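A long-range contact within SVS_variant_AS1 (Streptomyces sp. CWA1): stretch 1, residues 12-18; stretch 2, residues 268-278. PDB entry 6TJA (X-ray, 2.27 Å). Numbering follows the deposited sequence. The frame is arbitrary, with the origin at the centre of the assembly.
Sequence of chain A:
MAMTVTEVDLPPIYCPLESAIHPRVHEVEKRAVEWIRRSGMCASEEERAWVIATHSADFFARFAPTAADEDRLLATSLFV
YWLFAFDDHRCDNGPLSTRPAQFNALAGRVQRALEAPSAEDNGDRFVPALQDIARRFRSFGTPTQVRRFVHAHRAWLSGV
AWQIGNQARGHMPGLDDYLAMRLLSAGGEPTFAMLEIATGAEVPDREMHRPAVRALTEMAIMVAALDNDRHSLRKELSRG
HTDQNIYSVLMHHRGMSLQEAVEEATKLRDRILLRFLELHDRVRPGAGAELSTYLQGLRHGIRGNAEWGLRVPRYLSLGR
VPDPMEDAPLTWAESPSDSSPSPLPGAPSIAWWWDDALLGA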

ATOM      1  N   PRO A  12     -19.547   2.975 -29.652  1.00 63.82           N
ATOM      2  CA  PRO A  12     -19.834   1.814 -28.809  1.00 62.26           C
ATOM      3  C   PRO A  12     -18.506   1.215 -28.307  1.00 50.86           C
ATOM      4  O   PRO A  12     -17.483   1.459 -28.912  1.00 50.24           O
ATOM      5  CB  PRO A  12     -20.638   0.864 -29.717  1.00 62.48           C
ATOM      6  CG  PRO A  12     -20.221   1.243 -31.129  1.00 66.34           C
ATOM      7  CD  PRO A  12     -19.777   2.697 -31.076  1.00 68.93           C
ATOM      8  N   ILE A  13     -18.551   0.496 -27.186  1.00 45.43           N
ATOM      9  CA  ILE A  13     -17.358  -0.050 -26.476  1.00 40.79           C
ATOM     10  C   ILE A  13     -16.879  -1.323 -27.188  1.00 38.19           C
ATOM     11  O   ILE A  13     -17.745  -2.200 -27.461  1.00 38.53           O
ATOM     12  CB  ILE A  13     -17.714  -0.323 -25.005  1.00 41.65           C
ATOM     13  CG1 ILE A  13     -18.274   0.936 -24.341  1.00 41.87           C
ATOM     14  CG2 ILE A  13     -16.509  -0.886 -24.250  1.00 38.63           C
ATOM     15  CD1 ILE A  13     -18.839   0.699 -22.954  1.00 42.22           C
ATOM     16  N   TYR A  14     -15.572  -1.415 -27.491  1.00 32.00           N
ATOM     17  CA  TYR A  14     -14.864  -2.663 -27.893  1.00 31.13           C
ATOM     18  C   TYR A  14     -14.692  -3.525 -26.634  1.00 28.84           C
ATOM     19  O   TYR A  14     -13.997  -3.106 -25.710  1.00 28.88           O
ATOM     20  CB  TYR A  14     -13.501  -2.369 -28.545  1.00 32.15           C
ATOM     21  CG  TYR A  14     -12.794  -3.602 -29.052  1.00 34.84           C
ATOM     22  CD1 TYR A  14     -13.409  -4.420 -29.984  1.00 36.43           C
ATOM     23  CD2 TYR A  14     -11.550  -4.001 -28.571  1.00 39.94           C
ATOM     24  CE1 TYR A  14     -12.807  -5.581 -30.445  1.00 41.07           C
ATOM     25  CE2 TYR A  14     -10.938  -5.172 -29.016  1.00 41.27           C
ATOM     26  CZ  TYR A  14     -11.569  -5.961 -29.964  1.00 42.31           C
ATOM     27  OH  TYR A  14     -11.028  -7.125 -30.452  1.00 51.27           O
ATOM     28  N   CYS A  15     -15.378  -4.657 -26.531  1.00 28.79           N
ATOM     29  CA  CYS A  15     -15.235  -5.550 -25.353  1.00 30.35           C
ATOM     30  C   CYS A  15     -15.630  -6.978 -25.697  1.00 32.05           C
ATOM     31  O   CYS A  15     -16.642  -7.481 -25.197  1.00 33.74           O
ATOM     32  CB  CYS A  15     -16.060  -5.082 -24.165  1.00 28.89           C
ATOM     33  SG  CYS A  15     -15.421  -5.739 -22.601  1.00 30.66           S
ATOM     34  N   PRO A  16     -14.804  -7.641 -26.475  1.00 32.18           N
ATOM     35  CA  PRO A  16     -15.090  -9.013 -26.850  1.00 34.45           C
ATOM     36  C   PRO A  16     -14.676  -9.970 -25.753  1.00 32.52           C
ATOM     37  O   PRO A  16     -13.832 -10.763 -25.969  1.00 37.16           O
ATOM     38  CB  PRO A  16     -14.247  -9.196 -28.089  1.00 32.32           C
ATOM     39  CG  PRO A  16     -13.101  -8.299 -27.869  1.00 34.50           C
ATOM     40  CD  PRO A  16     -13.605  -7.124 -27.138  1.00 32.98           C
ATOM     41  N   LEU A  17     -15.297  -9.872 -24.603  1.00 31.80           N
ATOM     42  CA  LEU A  17     -15.004 -10.690 -23.472  1.00 30.91           C
ATOM     43  C   LEU A  17     -16.271 -11.360 -22.945  1.00 31.76           C
ATOM     44  O   LEU A  17     -17.353 -10.956 -23.218  1.00 33.90           O
ATOM     45  CB  LEU A  17     -14.357  -9.840 -22.392  1.00 33.05           C
ATOM     46  CG  LEU A  17     -12.852  -9.671 -22.232  1.00 39.59           C
ATOM     47  CD1 LEU A  17     -12.116  -9.593 -23.522  1.00 37.86           C
ATOM     48  CD2 LEU A  17     -12.499  -8.464 -21.420  1.00 45.55           C
ATOM     49  N   GLU A  18     -16.093 -12.393 -22.171  1.00 31.99           N
ATOM     50  CA  GLU A  18     -17.167 -13.165 -21.603  1.00 31.67           C
ATOM     51  C   GLU A  18     -18.071 -12.415 -20.637  1.00 30.92           C
ATOM     52  O   GLU A  18     -17.654 -11.963 -19.621  1.00 34.41           O
ATOM     53  CB  GLU A  18     -16.591 -14.389 -20.907  1.00 31.60           C
ATOM     54  CG  GLU A  18     -15.731 -15.272 -21.762  1.00 33.56           C
ATOM     55  CD  GLU A  18     -14.384 -14.694 -22.089  1.00 35.16           C
ATOM     56  OE1 GLU A  18     -13.699 -14.211 -21.228  1.00 33.78           O
ATOM     57  OE2 GLU A  18     -14.009 -14.750 -23.235  1.00 37.69           O
ATOM     58  N   LEU A 268      -6.657   4.983 -27.283  1.00 28.61           N
ATOM     59  CA  LEU A 268      -5.703   4.509 -26.338  1.00 31.19           C
ATOM     60  C   LEU A 268      -6.228   3.401 -25.407  1.00 28.27           C
ATOM     61  O   LEU A 268      -5.510   2.536 -25.059  1.00 27.73           O
ATOM     62  CB  LEU A 268      -5.007   5.652 -25.629  1.00 34.19           C
ATOM     63  CG  LEU A 268      -5.809   6.551 -24.746  1.00 38.25           C
ATOM     64  CD1 LEU A 268      -6.052   5.880 -23.427  1.00 44.11           C
ATOM     65  CD2 LEU A 268      -5.095   7.861 -24.581  1.00 41.15           C
ATOM     66  N   ARG A 269      -7.498   3.438 -25.081  1.00 26.92           N
ATOM     67  CA  ARG A 269      -8.172   2.445 -24.196  1.00 28.45           C
ATOM     68  C   ARG A 269      -8.201   1.112 -24.944  1.00 27.13           C
ATOM     69  O   ARG A 269      -7.830   0.075 -24.362  1.00 29.87           O
ATOM     70  CB  ARG A 269      -9.554   2.983 -23.784  1.00 29.56           C
ATOM     71  CG  ARG A 269     -10.435   2.028 -22.989  1.00 29.87           C
ATOM     72  CD  ARG A 269     -11.204   1.141 -23.931  1.00 31.51           C
ATOM     73  NE  ARG A 269     -12.155   0.246 -23.281  1.00 33.35           N
ATOM     74  CZ  ARG A 269     -12.637  -0.850 -23.846  1.00 31.20           C
ATOM     75  NH1 ARG A 269     -12.253  -1.194 -25.064  1.00 29.67           N
ATOM     76  NH2 ARG A 269     -13.497  -1.606 -23.190  1.00 34.82           N
ATOM     77  N   ASP A 270      -8.560   1.164 -26.224  1.00 26.20           N
ATOM     78  CA  ASP A 270      -8.618  -0.016 -27.110  1.00 27.43           C
ATOM     79  C   ASP A 270      -7.205  -0.601 -27.287  1.00 28.74           C
ATOM     80  O   ASP A 270      -7.057  -1.824 -27.258  1.00 26.57           O
ATOM     81  CB  ASP A 270      -9.271   0.361 -28.433  1.00 27.99           C
ATOM     82  CG  ASP A 270     -10.782   0.530 -28.384  1.00 25.27           C
ATOM     83  OD1 ASP A 270     -11.388   0.330 -27.311  1.00 25.71           O
ATOM     84  OD2 ASP A 270     -11.329   0.890 -29.426  1.00 24.19           O
ATOM     85  N   ARG A 271      -6.188   0.242 -27.418  1.00 29.85           N
ATOM     86  CA  ARG A 271      -4.796  -0.240 -27.537  1.00 30.90           C
ATOM     87  C   ARG A 271      -4.462  -1.057 -26.275  1.00 28.79           C
ATOM     88  O   ARG A 271      -3.877  -2.140 -26.408  1.00 27.34           O
ATOM     89  CB  ARG A 271      -3.870   0.950 -27.802  1.00 35.75           C
ATOM     90  CG  ARG A 271      -2.405   0.550 -27.770  1.00 44.13           C
ATOM     91  CD  ARG A 271      -1.406   1.676 -27.906  1.00 43.66           C
ATOM     92  NE  ARG A 271      -1.639   2.567 -29.034  1.00 44.30           N
ATOM     93  CZ  ARG A 271      -0.673   3.170 -29.725  1.00 33.75           C
ATOM     94  NH1 ARG A 271       0.584   2.891 -29.490  1.00 29.83           N
ATOM     95  NH2 ARG A 271      -0.971   4.010 -30.690  1.00 35.62           N
ATOM     96  N   ILE A 272      -4.842  -0.581 -25.084  1.00 27.25           N
ATOM     97  CA  ILE A 272      -4.518  -1.260 -23.798  1.00 25.78           C
ATOM     98  C   ILE A 272      -5.294  -2.585 -23.731  1.00 26.55           C
ATOM     99  O   ILE A 272      -4.694  -3.592 -23.326  1.00 25.21           O
ATOM    100  CB  ILE A 272      -4.797  -0.358 -22.585  1.00 25.33           C
ATOM    101  CG1 ILE A 272      -3.925   0.893 -22.599  1.00 25.54           C
ATOM    102  CG2 ILE A 272      -4.608  -1.125 -21.293  1.00 24.77           C
ATOM    103  CD1 ILE A 272      -4.366   1.956 -21.605  1.00 25.82           C
ATOM    104  N   LEU A 273      -6.559  -2.620 -24.152  1.00 28.65           N
ATOM    105  CA  LEU A 273      -7.332  -3.891 -24.131  1.00 28.66           C
ATOM    106  C   LEU A 273      -6.709  -4.907 -25.099  1.00 29.21           C
ATOM    107  O   LEU A 273      -6.599  -6.053 -24.721  1.00 26.04           O
ATOM    108  CB  LEU A 273      -8.799  -3.640 -24.465  1.00 29.53           C
ATOM    109  CG  LEU A 273      -9.675  -4.882 -24.367  1.00 27.24           C
ATOM    110  CD1 LEU A 273      -9.481  -5.585 -23.027  1.00 28.94           C
ATOM    111  CD2 LEU A 273     -11.116  -4.492 -24.560  1.00 29.26           C
ATOM    112  N   LEU A 274      -6.254  -4.488 -26.274  1.00 32.39           N
ATOM    113  CA  LEU A 274      -5.548  -5.381 -27.238  1.00 34.98           C
ATOM    114  C   LEU A 274      -4.264  -5.961 -26.623  1.00 31.35           C
ATOM    115  O   LEU A 274      -3.999  -7.161 -26.806  1.00 29.80           O
ATOM    116  CB  LEU A 274      -5.218  -4.599 -28.510  1.00 40.73           C
ATOM    117  CG  LEU A 274      -5.945  -5.069 -29.770  1.00 51.51           C
ATOM    118  CD1 LEU A 274      -7.439  -5.268 -29.539  1.00 51.07           C
ATOM    119  CD2 LEU A 274      -5.719  -4.072 -30.887  1.00 58.25           C
ATOM    120  N   ARG A 275      -3.464  -5.148 -25.944  1.00 25.80           N
ATOM    121  CA  ARG A 275      -2.269  -5.696 -25.289  1.00 27.38           C
ATOM    122  C   ARG A 275      -2.722  -6.672 -24.189  1.00 24.99           C
ATOM    123  O   ARG A 275      -2.139  -7.735 -24.096  1.00 24.27           O
ATOM    124  CB  ARG A 275      -1.354  -4.584 -24.793  1.00 26.67           C
ATOM    125  CG  ARG A 275      -0.150  -5.122 -24.043  1.00 26.67           C
ATOM    126  CD  ARG A 275       0.668  -6.127 -24.823  1.00 25.82           C
ATOM    127  NE  ARG A 275       1.767  -6.592 -23.995  1.00 26.96           N
ATOM    128  CZ  ARG A 275       2.421  -7.731 -24.171  1.00 27.59           C
ATOM    129  NH1 ARG A 275       2.115  -8.545 -25.159  1.00 31.75           N
ATOM    130  NH2 ARG A 275       3.373  -8.070 -23.339  1.00 28.84           N
ATOM    131  N   PHE A 276      -3.769  -6.369 -23.461  1.00 24.99           N
ATOM    132  CA  PHE A 276      -4.249  -7.282 -22.451  1.00 25.98           C
ATOM    133  C   PHE A 276      -4.648  -8.636 -23.067  1.00 25.78           C
ATOM    134  O   PHE A 276      -4.306  -9.633 -22.562  1.00 25.28           O
ATOM    135  CB  PHE A 276      -5.384  -6.671 -21.635  1.00 25.95           C
ATOM    136  CG  PHE A 276      -6.154  -7.667 -20.828  1.00 24.49           C
ATOM    137  CD1 PHE A 276      -7.105  -8.435 -21.407  1.00 23.39           C
ATOM    138  CD2 PHE A 276      -5.924  -7.814 -19.487  1.00 22.60           C
ATOM    139  CE1 PHE A 276      -7.772  -9.364 -20.699  1.00 21.66           C
ATOM    140  CE2 PHE A 276      -6.609  -8.725 -18.763  1.00 22.54           C
ATOM    141  CZ  PHE A 276      -7.535  -9.507 -19.378  1.00 22.23           C
ATOM    142  N   LEU A 277      -5.353  -8.626 -24.176  1.00 26.10           N
ATOM    143  CA  LEU A 277      -5.764  -9.839 -24.827  1.00 29.95           C
ATOM    144  C   LEU A 277      -4.572 -10.628 -25.337  1.00 30.40           C
ATOM    145  O   LEU A 277      -4.535 -11.823 -25.224  1.00 26.48           O
ATOM    146  CB  LEU A 277      -6.749  -9.558 -25.949  1.00 29.36           C
ATOM    147  CG  LEU A 277      -8.049  -8.910 -25.545  1.00 30.76           C
ATOM    148  CD1 LEU A 277      -8.733  -8.318 -26.726  1.00 30.33           C
ATOM    149  CD2 LEU A 277      -8.949  -9.819 -24.770  1.00 30.06           C
ATOM    150  N   GLU A 278      -3.617  -9.918 -25.901  1.00 28.73           N
ATOM    151  CA  GLU A 278      -2.419 -10.529 -26.400  1.00 30.99           C
ATOM    152  C   GLU A 278      -1.629 -11.176 -25.266  1.00 28.13           C
ATOM    153  O   GLU A 278      -1.335 -12.324 -25.343  1.00 28.47           O
ATOM    154  CB  GLU A 278      -1.605  -9.555 -27.246  1.00 35.77           C
ATOM    155  CG  GLU A 278      -0.219 -10.027 -27.582  1.00 42.21           C
ATOM    156  CD  GLU A 278       0.627  -9.008 -28.327  1.00 49.13           C
ATOM    157  OE1 GLU A 278       0.964  -7.953 -27.802  1.00 49.35           O
ATOM    158  OE2 GLU A 278       0.986  -9.273 -29.461  1.00 55.87           O
TER
HETATM  159  O   HOH W   1     -14.323   0.962 -26.955  1.00 28.96           O

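A single backbone carbonyl takes both terminal nitrogens of an arginine: Tyr-14 O accepts hydrogen bonds from Arg-269 NH1 at 2.7 Å and from Arg-269 NH2 at 3.0 Å. No other direct hydrogen bonds join the two stretches, and they tie an irregular N-terminal segment to a helix more than 250 residues later. The carbonyl lies at the edge of the guanidinium, near its plane, where the N-H groups can converge on it. A loop without regular pairing leaves such a carbonyl free, and a long side chain can reach it: the CA-to-CB bond of Arg-269 points sideways, but the extended later part of the chain brings its end to the loop.

The arginine is held in place from its own helix. Arg-269 NH1 also donates to Asp-270 OD1 at 2.8 Å, within a salt bridge, which gives the buried charge a neighbouring counterion. The same carboxylate oxygen serves the loop through water 1, which accepts from Tyr-14 N at 2.7 Å and donates to Asp-270 OD1 at 3.0 Å. Both polar backbone atoms of Tyr-14 are therefore answered by adjacent helix residues, one directly and one through water. Ile-13 adds a nonpolar neighbour to the arginine, with Ile-13 CG2 3.3 Å from Arg-269 NH2.

Beyond this polar end, the contact turns greasy. Tyr-14, with chi1 in t, points toward the helix and has 102 Å² covered by it, the largest share of any residue here. Its ring meets three leucines obliquely: Tyr-14 CE2 is 3.5 Å from Leu-274 CD1 and 4.5 Å from Leu-277 CD1, while Tyr-14 CD2 is 4.1 Å from Leu-273 CD2. The broad aromatic ring suits this place because it can touch several methyl groups at once. Leu-273 and Leu-277, one helical turn apart, both point toward the loop; Leu-274 starts sideways and brings its end nearer.

Leu-17 makes the second apolar anchor. It too points toward the helix, and Leu-17 CD1 packs 3.4 Å from Leu-277 CD2. Between the anchors, Cys-15 and Pro-16 turn sideways and contribute little area; Pro-16 CD merely approaches Leu-273 CD2 at 4.4 Å.

The two stretches bury 387 Å² in all. The rule to read from so compact a contact is one of sequence along the helix: an arginine-aspartate pair answers the N and O of Tyr-14, one of them through a water, then leucines in the next turns receive the tyrosine ring, and Leu-273 and Leu-277 also receive Leu-17, three residues on.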